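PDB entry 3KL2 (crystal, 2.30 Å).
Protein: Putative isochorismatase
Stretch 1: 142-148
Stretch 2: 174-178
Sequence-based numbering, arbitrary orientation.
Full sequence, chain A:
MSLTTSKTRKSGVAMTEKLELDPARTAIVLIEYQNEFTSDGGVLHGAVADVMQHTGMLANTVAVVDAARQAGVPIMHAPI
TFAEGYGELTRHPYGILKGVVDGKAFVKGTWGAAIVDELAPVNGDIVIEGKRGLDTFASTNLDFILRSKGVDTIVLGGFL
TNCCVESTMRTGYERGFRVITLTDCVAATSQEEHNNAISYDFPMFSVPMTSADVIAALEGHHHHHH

Stretch 1, residues 142-148: LDFILRS
Stretch 2, residues 174-178: ERGFR

Residues 142-148 form a continuous helix, documented by L146 N to L142 O (3.0 Å), R147 N to D143 O (3.0 Å) and S148 N to F144 O (2.9 Å). Against it lies 174-178, burying 286 Å² in total. E174 (phi/psi -63/-30) is still helical but makes no contact. R175, the first residue to leave helical angles (-97/13), sits with its CA 8.8 Å from the CA of D143, and its CA-to-CB bond points toward the helix. With chi1 m and chi2 and chi3 t, the extended side chain brings NH1 to 2.5 Å from D143 OD2, a salt bridge with a hydrogen bond angle of 134°; D143 (chi1 t) meets the guanidinium at its edge.

G176 turns the chain at 88/-2, where a CB would jam against the preceding carbonyl oxygen. The CA-to-CB bond of F177 (-65/144, chi1 m, chi2 -75°) then points toward the helix, its CA 9.6 Å from the CA of L146. R147, m at chi1 and chi2 and t at chi3, lays its guanidinium flat on one face of the F177 ring, centres 4.0 Å apart and planes at 24°; R147 CZ stands 4.0 Å from the ring centroid, 26° off the normal, a cation-pi contact. D143 OD1 approaches the ring edge, 3.6 Å from F177 CZ, while L146 CD1 packs 3.5 Å from F177 CZ. R178 (-79/101) is out of reach.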

# COMPACT_ATOMS: atom_id res chain seq x y z
N LEU A 142 3.33 -1.52 -10.72
CA LEU A 142 4.13 -0.34 -11.00
C LEU A 142 5.13 -0.01 -9.91
O LEU A 142 6.33 0.20 -10.22
CB LEU A 142 3.26 0.89 -11.24
CG LEU A 142 4.07 2.16 -11.59
CD1 LEU A 142 4.84 1.95 -12.86
CD2 LEU A 142 3.17 3.42 -11.71
N ASP A 143 4.66 0.11 -8.67
CA ASP A 143 5.53 0.44 -7.55
C ASP A 143 6.66 -0.58 -7.39
O ASP A 143 7.85 -0.19 -7.26
CB ASP A 143 4.77 0.43 -6.24
CG ASP A 143 5.43 1.29 -5.18
OD1 ASP A 143 6.37 2.05 -5.48
OD2 ASP A 143 4.92 1.25 -4.05
N PHE A 144 6.31 -1.87 -7.42
CA PHE A 144 7.32 -2.93 -7.36
C PHE A 144 8.44 -2.80 -8.43
O PHE A 144 9.61 -2.94 -8.13
CB PHE A 144 6.67 -4.27 -7.53
CG PHE A 144 7.58 -5.40 -7.31
CD1 PHE A 144 7.57 -6.10 -6.11
CD2 PHE A 144 8.47 -5.78 -8.30
CE1 PHE A 144 8.43 -7.17 -5.92
CE2 PHE A 144 9.34 -6.83 -8.09
CZ PHE A 144 9.33 -7.52 -6.94
N ILE A 145 8.06 -2.53 -9.66
CA ILE A 145 9.00 -2.52 -10.75
C ILE A 145 9.88 -1.28 -10.68
O ILE A 145 11.09 -1.38 -10.87
CB ILE A 145 8.26 -2.64 -12.12
CG1 ILE A 145 7.66 -4.04 -12.23
CG2 ILE A 145 9.20 -2.29 -13.32
CD1 ILE A 145 6.70 -4.28 -13.37
N LEU A 146 9.30 -0.12 -10.39
CA LEU A 146 10.08 1.09 -10.27
C LEU A 146 11.09 0.95 -9.15
O LEU A 146 12.27 1.30 -9.29
CB LEU A 146 9.22 2.31 -9.95
CG LEU A 146 8.24 2.83 -11.01
CD1 LEU A 146 7.36 3.83 -10.34
CD2 LEU A 146 8.91 3.42 -12.25
N ARG A 147 10.63 0.52 -7.99
CA ARG A 147 11.55 0.43 -6.88
C ARG A 147 12.60 -0.64 -7.16
O ARG A 147 13.78 -0.41 -6.89
CB ARG A 147 10.85 0.11 -5.56
CG ARG A 147 9.90 1.19 -5.10
CD ARG A 147 10.51 2.56 -5.11
NE ARG A 147 9.76 3.49 -4.25
CZ ARG A 147 10.13 4.75 -4.00
NH1 ARG A 147 11.24 5.26 -4.49
NH2 ARG A 147 9.37 5.49 -3.22
N SER A 148 12.19 -1.78 -7.73
CA SER A 148 13.19 -2.83 -8.03
C SER A 148 14.26 -2.31 -8.99
O SER A 148 15.42 -2.64 -8.82
CB SER A 148 12.52 -4.08 -8.61
OG SER A 148 13.40 -5.19 -8.62
N GLU A 174 3.22 10.75 -2.83
CA GLU A 174 3.13 10.24 -1.49
C GLU A 174 4.24 9.23 -1.29
O GLU A 174 4.75 9.07 -0.17
CB GLU A 174 1.79 9.53 -1.23
CG GLU A 174 0.58 10.43 -1.21
CD GLU A 174 0.55 11.29 0.05
OE1 GLU A 174 1.30 10.98 1.02
OE2 GLU A 174 -0.25 12.27 0.08
N ARG A 175 4.62 8.57 -2.37
CA ARG A 175 5.56 7.48 -2.25
C ARG A 175 6.96 7.93 -2.54
O ARG A 175 7.81 7.10 -2.69
CB ARG A 175 5.15 6.33 -3.16
CG ARG A 175 3.98 5.58 -2.58
CD ARG A 175 3.59 4.44 -3.43
NE ARG A 175 2.25 4.02 -3.12
CZ ARG A 175 1.73 2.83 -3.43
NH1 ARG A 175 2.47 1.91 -4.03
NH2 ARG A 175 0.48 2.58 -3.13
N GLY A 176 7.20 9.24 -2.59
CA GLY A 176 8.57 9.76 -2.59
C GLY A 176 9.27 9.91 -3.94
O GLY A 176 10.40 10.41 -3.99
N PHE A 177 8.60 9.52 -5.01
CA PHE A 177 9.05 9.78 -6.37
C PHE A 177 9.06 11.27 -6.69
O PHE A 177 8.25 12.01 -6.19
CB PHE A 177 8.14 9.04 -7.40
CG PHE A 177 8.16 7.53 -7.26
CD1 PHE A 177 9.24 6.79 -7.71
CD2 PHE A 177 7.12 6.86 -6.67
CE1 PHE A 177 9.29 5.43 -7.59
CE2 PHE A 177 7.14 5.48 -6.57
CZ PHE A 177 8.22 4.77 -7.04
N ARG A 178 10.03 11.70 -7.47
CA ARG A 178 9.99 12.97 -8.12
C ARG A 178 9.07 12.77 -9.34
O ARG A 178 9.49 12.18 -10.36
CB ARG A 178 11.38 13.39 -8.58
CG ARG A 178 11.29 14.65 -9.41
CD ARG A 178 12.62 15.25 -9.71
NE ARG A 178 13.47 14.37 -10.50
CZ ARG A 178 14.49 14.80 -11.22
NH1 ARG A 178 14.79 16.09 -11.23
NH2 ARG A 178 15.21 13.96 -11.95